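Local coordinates for 16S rRNA (adenine(1408)-N(1))-methyltransferase (Catenulispora acidiphila, PDB 4X1O), which probably transfers a methyl group from S-adenosyl-L-methionine to N1 of adenine 1408 in 16S rRNA, a modification linked to aminoglycoside resistance, at residues V124-P129 / A156-S161; A203-V208 / L233-V238. All blocks are in the same frame, centred on the assembly; numbering follows the deposited sequence.

Interaction 1 (V124-P129 / A156-S161); sequences VMVLMP and APLEIS
Met125 curls its side chain around one carboxylate oxygen of Glu159, its partner on the neighbouring strand. Its CB stands 4.6 Å from Glu159 OE1. CG, placed beside the backbone N (chi1 -68°), makes the closest approach, 3.5 Å from the same OE1. SD passes at 4.4 Å from Glu159 OE1, and a bend at the last torsion (chi3 104°) brings the methyl CE back to 4.1 Å from it. The contact is of van der Waals kind, between a thioether chain and a carboxylate. Glu159 OE1 also lies close to the carboxylate of Glu123, so one of the two acids may be protonated or their charge otherwise balanced. Strands 123-127 and 157-163 run parallel here, neighbours at the heart of the Rossmann-like sheet of a class I methyltransferase; helices 131-139 and 142-151 make the beta-alpha-beta crossover between them. Backbone bonds alternate in direction: Val124 N and Val126 N give to the carbonyls of Pro157 and Glu159, while Glu159 N and Ser161 N give to Val124 O and Val126 O. The face carrying Val124, Val126, Leu158 and Ile160 is apolar. There Val124 CG1 touches Leu158 CD1 at 3.7 Å, and Val126 CG2 packs against that same leucine methyl. Val126 CB rests on Ile160 CG1 at 4.0 Å, while helix 131-139 covers this face with Leu133 and Val137. Beyond the strand end Met128 turns into a left-handed backbone conformation, yet its N still reaches Ser161 O at 2.8 Å through a more bent bond (145° at the hydrogen). Pro129 CD closes on the same Ser161 O at 3.4 Å. The proline lies near Leu133, which binds S-adenosyl-L-methionine, and Met128 near Ser217, which binds S-adenosyl-L-homocysteine; no cofactor is bound here.

Interaction 2 (A203-V208 / L233-V238); sequences ADVRLV and LHLRAV
Arg236 lays one face of its guanidinium over Asp204 CB, with NH1 3.7 Å from that carbon. CG and CD run extended from the backbone, and a bend at chi3 (75°) turns the guanidinium over the neighbouring strand, on the face that carries Asp204; Ala203 CB approaches the group obliquely. Within its own strand, the Asp204 carboxylate is gripped side-on by Arg206, NE to OD1 at 3.0 Å and NH2 to OD2 at 3.1 Å, both on the syn side. The first torsion of Arg206 (71°) and a second bend at chi3 carry its guanidinium back toward that acid. A water donates to Asp204 OD1 at 2.5 Å and to His234 O, and it also lies at the edge of the His234 ring, 2.8 Å from ND1, tying the two strands together. A second water joins Asp204 OD2 to Arg236 NH2, the latter bond weak. On the reverse face, Val205 splits its branches: CG1 meets Leu233 CD1 at 4.0 Å and CG2 meets Leu235, while Leu207 CD2 lies over Leu233 CB. Arg236 O accepts from two successive amides on the same side of its plane, Ala203 N at 2.7 Å and Asp204 N at 3.3 Å, forming a classic beta bulge. Strand 229-239 lies antiparallel between 157-163 and 200-212, giving the order 3-2-1-4-5-7-6 of the class I methyltransferase fold.

How the interactions relate
Following the chain from the N terminus, strand 123-127 comes first; interaction 1 closes the loop of helices 131-139 and 142-151 when strand 157-163 arrives beside it. Helices 183-188 and 191-197 follow before strand 200-212, and interaction 2 then closes the segment holding Ser217 and Ser218 as strand 229-239 turns back. The two contacts are in series, neither nested nor crossing. They meet because strand 229-239 inserts between 157-163 and 200-212: Leu158 N and Ile160 N probably bond to the carbonyls of Ala237 and Leu235. The parallel centre of the sheet is thus continued, through the antiparallel strand 229-239, to strand 200-212 at its edge, about 9 Å between contact centres.

Interaction 1 (V124-P129 / A156-S161)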
ATOM      1  N   VAL A 124      -6.648   1.225  -3.660  1.00 13.12           N
ATOM      2  CA  VAL A 124      -5.667   0.442  -2.917  1.00 15.34           C
ATOM      3  C   VAL A 124      -4.311   0.715  -3.517  1.00 21.08           C
ATOM      4  O   VAL A 124      -4.145   0.652  -4.733  1.00 17.87           O
ATOM      5  CB  VAL A 124      -5.979  -1.058  -2.965  1.00 15.16           C
ATOM      6  CG1 VAL A 124      -4.887  -1.865  -2.248  1.00 15.29           C
ATOM      7  CG2 VAL A 124      -7.381  -1.318  -2.386  1.00 15.93           C
ATOM      8  N   MET A 125      -3.339   1.052  -2.686  1.00 13.52           N
ATOM      9  CA  MET A 125      -2.006   1.341  -3.203  1.00 16.90           C
ATOM     10  C   MET A 125      -0.994   0.419  -2.574  1.00 19.94           C
ATOM     11  O   MET A 125      -0.958   0.277  -1.347  1.00 17.13           O
ATOM     12  CB  MET A 125      -1.606   2.801  -2.935  1.00 16.16           C
ATOM     13  CG  MET A 125      -2.412   3.821  -3.735  1.00 19.66           C
ATOM     14  SD  MET A 125      -1.675   5.463  -3.468  1.00 32.66           S
ATOM     15  CE  MET A 125      -0.802   5.692  -5.017  1.00 93.73           C
ATOM     16  N   VAL A 126      -0.172  -0.209  -3.411  1.00 12.08           N
ATOM     17  CA  VAL A 126       0.931  -1.030  -2.918  1.00 15.49           C
ATOM     18  C   VAL A 126       2.222  -0.381  -3.371  1.00 18.09           C
ATOM     19  O   VAL A 126       2.636  -0.542  -4.509  1.00 19.87           O
ATOM     20  CB  VAL A 126       0.826  -2.479  -3.436  1.00 17.88           C
ATOM     21  CG1 VAL A 126       2.005  -3.327  -2.953  1.00 18.25           C
ATOM     22  CG2 VAL A 126      -0.506  -3.104  -3.007  1.00 20.03           C
ATOM     23  N   LEU A 127       2.848   0.397  -2.493  1.00 15.65           N
ATOM     24  CA  LEU A 127       3.983   1.198  -2.918  1.00 16.44           C
ATOM     25  C   LEU A 127       5.286   0.652  -2.336  1.00 20.12           C
ATOM     26  O   LEU A 127       5.421   0.494  -1.118  1.00 21.32           O
ATOM     27  CB  LEU A 127       3.776   2.664  -2.508  1.00 21.15           C
ATOM     28  CG  LEU A 127       2.433   3.303  -2.885  1.00 25.56           C
ATOM     29  CD1 LEU A 127       2.364   4.742  -2.372  1.00 25.84           C
ATOM     30  CD2 LEU A 127       2.190   3.253  -4.399  1.00 30.40           C
ATOM     31  N   MET A 128       6.246   0.348  -3.203  1.00 22.96           N
ATOM     32  CA  MET A 128       7.531  -0.196  -2.731  1.00 24.47           C
ATOM     33  C   MET A 128       7.384  -1.361  -1.732  1.00 21.92           C
ATOM     34  O   MET A 128       7.898  -1.303  -0.613  1.00 23.16           O
ATOM     35  CB  MET A 128       8.363   0.913  -2.080  1.00 25.32           C
ATOM     36  CG  MET A 128       8.757   2.033  -3.033  1.00 36.46           C
ATOM     37  SD  MET A 128      10.019   1.509  -4.209  1.00123.42           S
ATOM     38  CE  MET A 128      11.361   1.114  -3.089  1.00 70.33           C
ATOM     39  N   PRO A 129       6.682  -2.420  -2.124  1.00 19.35           N
ATOM     40  CA  PRO A 129       6.472  -3.561  -1.227  1.00 19.63           C
ATOM     41  C   PRO A 129       7.749  -4.358  -0.966  1.00 20.20           C
ATOM     42  O   PRO A 129       8.659  -4.356  -1.805  1.00 17.67           O
ATOM     43  CB  PRO A 129       5.458  -4.419  -1.992  1.00 16.13           C
ATOM     44  CG  PRO A 129       5.744  -4.125  -3.405  1.00 18.91           C
ATOM     45  CD  PRO A 129       6.076  -2.646  -3.447  1.00 17.12           C
ATOM     46  N   ALA A 156     -12.778  -0.039  -7.400  1.00 13.39           N
ATOM     47  CA  ALA A 156     -11.583   0.603  -6.857  1.00 14.35           C
ATOM     48  C   ALA A 156     -10.341   0.281  -7.670  1.00 14.48           C
ATOM     49  O   ALA A 156     -10.120  -0.877  -8.009  1.00 15.80           O
ATOM     50  CB  ALA A 156     -11.361   0.166  -5.385  1.00 16.64           C
ATOM     51  N   PRO A 157      -9.517   1.295  -7.963  1.00 15.68           N
ATOM     52  CA  PRO A 157      -8.238   1.019  -8.620  1.00 18.18           C
ATOM     53  C   PRO A 157      -7.229   0.435  -7.646  1.00 20.67           C
ATOM     54  O   PRO A 157      -7.236   0.738  -6.445  1.00 19.81           O
ATOM     55  CB  PRO A 157      -7.760   2.395  -9.107  1.00 21.88           C
ATOM     56  CG  PRO A 157      -8.825   3.365  -8.745  1.00 27.83           C
ATOM     57  CD  PRO A 157      -9.726   2.734  -7.736  1.00 18.27           C
ATOM     58  N   LEU A 158      -6.387  -0.439  -8.176  1.00 15.56           N
ATOM     59  CA  LEU A 158      -5.226  -0.914  -7.460  1.00 16.24           C
ATOM     60  C   LEU A 158      -4.010  -0.375  -8.178  1.00 18.43           C
ATOM     61  O   LEU A 158      -3.914  -0.479  -9.392  1.00 17.73           O
ATOM     62  CB  LEU A 158      -5.190  -2.427  -7.399  1.00 17.20           C
ATOM     63  CG  LEU A 158      -3.850  -3.066  -7.023  1.00 18.99           C
ATOM     64  CD1 LEU A 158      -3.540  -2.924  -5.533  1.00 21.32           C
ATOM     65  CD2 LEU A 158      -3.876  -4.525  -7.426  1.00 22.88           C
ATOM     66  N   GLU A 159      -3.092   0.234  -7.443  1.00 14.53           N
ATOM     67  CA  GLU A 159      -1.876   0.753  -8.065  1.00 13.48           C
ATOM     68  C   GLU A 159      -0.718   0.087  -7.360  1.00 20.35           C
ATOM     69  O   GLU A 159      -0.613   0.171  -6.142  1.00 20.28           O
ATOM     70  CB  GLU A 159      -1.768   2.271  -7.945  1.00 24.43           C
ATOM     71  CG  GLU A 159      -2.686   3.041  -8.877  1.00 48.58           C
ATOM     72  CD  GLU A 159      -3.729   3.831  -8.123  1.00 76.03           C
ATOM     73  OE1 GLU A 159      -3.841   3.633  -6.893  1.00 82.68           O
ATOM     74  OE2 GLU A 159      -4.431   4.651  -8.754  1.00 85.85           O
ATOM     75  N   ILE A 160       0.126  -0.612  -8.115  1.00 15.10           N
ATOM     76  CA  ILE A 160       1.294  -1.262  -7.539  1.00 14.91           C
ATOM     77  C   ILE A 160       2.521  -0.591  -8.122  1.00 18.60           C
ATOM     78  O   ILE A 160       2.586  -0.366  -9.331  1.00 18.43           O
ATOM     79  CB  ILE A 160       1.328  -2.766  -7.840  1.00 17.96           C
ATOM     80  CG1 ILE A 160       0.110  -3.467  -7.244  1.00 19.84           C
ATOM     81  CG2 ILE A 160       2.614  -3.398  -7.314  1.00 16.40           C
ATOM     82  CD1 ILE A 160      -0.027  -4.903  -7.744  1.00 21.45           C
ATOM     83  N   SER A 161       3.478  -0.251  -7.267  1.00 16.89           N
ATOM     84  CA  SER A 161       4.691   0.424  -7.719  1.00 16.86           C
ATOM     85  C   SER A 161       5.877  -0.310  -7.150  1.00 21.96           C
ATOM     86  O   SER A 161       6.079  -0.337  -5.927  1.00 23.21           O
ATOM     87  CB  SER A 161       4.718   1.897  -7.281  1.00 21.65           C
ATOM     88  OG  SER A 161       3.801   2.683  -8.024  1.00 25.76           O
TER

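Interaction 2 (A203-V208 / L233-V238)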
ATOM      1  N   ALA A 203      -5.306  -2.869 -16.063  1.00 14.74           N
ATOM      2  CA  ALA A 203      -5.569  -1.789 -17.019  1.00 16.81           C
ATOM      3  C   ALA A 203      -4.310  -1.281 -17.716  1.00 18.29           C
ATOM      4  O   ALA A 203      -4.360  -0.841 -18.873  1.00 22.99           O
ATOM      5  CB  ALA A 203      -6.269  -0.631 -16.316  1.00 22.11           C
ATOM      6  N   ASP A 204      -3.195  -1.299 -17.003  1.00 18.38           N
ATOM      7  CA  ASP A 204      -1.962  -0.716 -17.536  1.00 22.48           C
ATOM      8  C   ASP A 204      -0.776  -1.303 -16.795  1.00 17.21           C
ATOM      9  O   ASP A 204      -0.813  -1.470 -15.580  1.00 17.25           O
ATOM     10  CB  ASP A 204      -1.977   0.817 -17.394  1.00 21.49           C
ATOM     11  CG  ASP A 204      -0.836   1.503 -18.162  1.00 30.22           C
ATOM     12  OD1 ASP A 204       0.296   1.618 -17.625  1.00 29.70           O
ATOM     13  OD2 ASP A 204      -1.086   1.950 -19.298  1.00 31.41           O
ATOM     14  N   VAL A 205       0.271  -1.629 -17.540  1.00 16.45           N
ATOM     15  CA  VAL A 205       1.528  -2.061 -16.949  1.00 15.79           C
ATOM     16  C   VAL A 205       2.651  -1.397 -17.721  1.00 16.83           C
ATOM     17  O   VAL A 205       2.738  -1.543 -18.946  1.00 17.84           O
ATOM     18  CB  VAL A 205       1.753  -3.596 -17.022  1.00 19.62           C
ATOM     19  CG1 VAL A 205       2.998  -3.964 -16.256  1.00 21.87           C
ATOM     20  CG2 VAL A 205       0.536  -4.373 -16.498  1.00 23.61           C
ATOM     21  N   ARG A 206       3.501  -0.653 -17.023  1.00 16.26           N
ATOM     22  CA  ARG A 206       4.599   0.014 -17.715  1.00 14.60           C
ATOM     23  C   ARG A 206       5.729   0.303 -16.764  1.00 14.17           C
ATOM     24  O   ARG A 206       5.535   0.385 -15.548  1.00 16.53           O
ATOM     25  CB  ARG A 206       4.144   1.333 -18.364  1.00 17.87           C
ATOM     26  CG  ARG A 206       3.841   2.440 -17.343  1.00 21.37           C
ATOM     27  CD  ARG A 206       3.446   3.745 -18.010  1.00 21.74           C
ATOM     28  NE  ARG A 206       2.155   3.657 -18.696  1.00 19.69           N
ATOM     29  CZ  ARG A 206       1.641   4.638 -19.424  1.00 22.67           C
ATOM     30  NH1 ARG A 206       2.313   5.774 -19.551  1.00 21.02           N
ATOM     31  NH2 ARG A 206       0.457   4.489 -20.021  1.00 23.25           N
ATOM     32  N   LEU A 207       6.916   0.476 -17.339  1.00 15.11           N
ATOM     33  CA  LEU A 207       8.033   1.037 -16.607  1.00 19.38           C
ATOM     34  C   LEU A 207       7.948   2.543 -16.657  1.00 20.87           C
ATOM     35  O   LEU A 207       7.596   3.128 -17.685  1.00 18.63           O
ATOM     36  CB  LEU A 207       9.375   0.573 -17.186  1.00 19.35           C
ATOM     37  CG  LEU A 207       9.718  -0.896 -16.979  1.00 20.79           C
ATOM     38  CD1 LEU A 207      11.035  -1.211 -17.657  1.00 30.82           C
ATOM     39  CD2 LEU A 207       9.809  -1.201 -15.486  1.00 20.29           C
ATOM     40  N   VAL A 208       8.279   3.181 -15.541  1.00 16.18           N
ATOM     41  CA  VAL A 208       8.352   4.625 -15.524  1.00 18.98           C
ATOM     42  C   VAL A 208       9.736   5.000 -14.990  1.00 21.55           C
ATOM     43  O   VAL A 208       9.956   5.062 -13.774  1.00 18.01           O
ATOM     44  CB  VAL A 208       7.233   5.254 -14.678  1.00 22.11           C
ATOM     45  CG1 VAL A 208       7.312   6.757 -14.757  1.00 24.57           C
ATOM     46  CG2 VAL A 208       5.849   4.760 -15.135  1.00 24.92           C
ATOM     47  N   LEU A 233       8.302  -0.199 -11.848  1.00 16.29           N
ATOM     48  CA  LEU A 233       7.313  -0.994 -12.564  1.00 17.94           C
ATOM     49  C   LEU A 233       5.960  -0.652 -11.972  1.00 19.16           C
ATOM     50  O   LEU A 233       5.734  -0.821 -10.774  1.00 20.77           O
ATOM     51  CB  LEU A 233       7.601  -2.484 -12.444  1.00 20.64           C
ATOM     52  CG  LEU A 233       6.576  -3.435 -13.056  1.00 23.19           C
ATOM     53  CD1 LEU A 233       6.509  -3.268 -14.560  1.00 23.64           C
ATOM     54  CD2 LEU A 233       6.908  -4.876 -12.682  1.00 28.88           C
ATOM     55  N   HIS A 234       5.078  -0.129 -12.810  1.00 17.34           N
ATOM     56  CA  HIS A 234       3.793   0.332 -12.338  1.00 16.56           C
ATOM     57  C   HIS A 234       2.688  -0.503 -12.936  1.00 19.29           C
ATOM     58  O   HIS A 234       2.617  -0.656 -14.153  1.00 18.24           O
ATOM     59  CB  HIS A 234       3.592   1.807 -12.691  1.00 22.68           C
ATOM     60  CG  HIS A 234       2.427   2.434 -11.999  1.00 40.70           C
ATOM     61  ND1 HIS A 234       1.175   2.514 -12.574  1.00 50.28           N
ATOM     62  CD2 HIS A 234       2.315   2.995 -10.773  1.00 47.21           C
ATOM     63  CE1 HIS A 234       0.346   3.103 -11.733  1.00 55.06           C
ATOM     64  NE2 HIS A 234       1.011   3.406 -10.631  1.00 51.16           N
ATOM     65  N   LEU A 235       1.836  -1.049 -12.081  1.00 14.05           N
ATOM     66  CA  LEU A 235       0.695  -1.823 -12.531  1.00 17.14           C
ATOM     67  C   LEU A 235      -0.561  -1.179 -12.005  1.00 18.04           C
ATOM     68  O   LEU A 235      -0.627  -0.841 -10.829  1.00 21.43           O
ATOM     69  CB  LEU A 235       0.779  -3.267 -12.042  1.00 16.56           C
ATOM     70  CG  LEU A 235      -0.303  -4.248 -12.507  1.00 34.18           C
ATOM     71  CD1 LEU A 235       0.300  -5.636 -12.622  1.00 31.12           C
ATOM     72  CD2 LEU A 235      -1.514  -4.273 -11.568  1.00 35.17           C
ATOM     73  N   ARG A 236      -1.548  -1.014 -12.874  1.00 13.81           N
ATOM     74  CA  ARG A 236      -2.852  -0.539 -12.440  1.00 15.55           C
ATOM     75  C   ARG A 236      -3.904  -1.571 -12.796  1.00 16.22           C
ATOM     76  O   ARG A 236      -3.876  -2.148 -13.891  1.00 13.94           O
ATOM     77  CB  ARG A 236      -3.183   0.810 -13.087  1.00 18.71           C
ATOM     78  CG  ARG A 236      -4.491   1.424 -12.572  1.00 28.18           C
ATOM     79  CD  ARG A 236      -4.764   2.814 -13.157  1.00 46.84           C
ATOM     80  NE  ARG A 236      -5.222   2.764 -14.542  1.00 57.77           N
ATOM     81  CZ  ARG A 236      -4.492   3.145 -15.586  1.00 69.36           C
ATOM     82  NH1 ARG A 236      -3.265   3.611 -15.400  1.00 77.38           N
ATOM     83  NH2 ARG A 236      -4.988   3.063 -16.815  1.00 66.53           N
ATOM     84  N   ALA A 237      -4.819  -1.806 -11.869  1.00 13.03           N
ATOM     85  CA  ALA A 237      -5.926  -2.730 -12.067  1.00 12.95           C
ATOM     86  C   ALA A 237      -7.189  -2.142 -11.460  1.00 19.86           C
ATOM     87  O   ALA A 237      -7.143  -1.132 -10.746  1.00 19.86           O
ATOM     88  CB  ALA A 237      -5.619  -4.087 -11.440  1.00 14.03           C
ATOM     89  N   VAL A 238      -8.317  -2.757 -11.773  1.00 15.87           N
ATOM     90  CA  VAL A 238      -9.594  -2.315 -11.245  1.00 15.50           C
ATOM     91  C   VAL A 238     -10.290  -3.493 -10.569  1.00 17.01           C
ATOM     92  O   VAL A 238     -10.305  -4.611 -11.089  1.00 14.37           O
ATOM     93  CB  VAL A 238     -10.481  -1.737 -12.358  1.00 17.56           C
ATOM     94  CG1 VAL A 238     -11.899  -1.518 -11.855  1.00 16.46           C
ATOM     95  CG2 VAL A 238      -9.857  -0.443 -12.891  1.00 23.17           C
TER
HETATM   96  O   HOH W   1       0.715   1.555 -15.166  1.00 34.66           O
HETATM   97  O   HOH W   2      -3.472   3.210 -19.757  1.00 34.67           O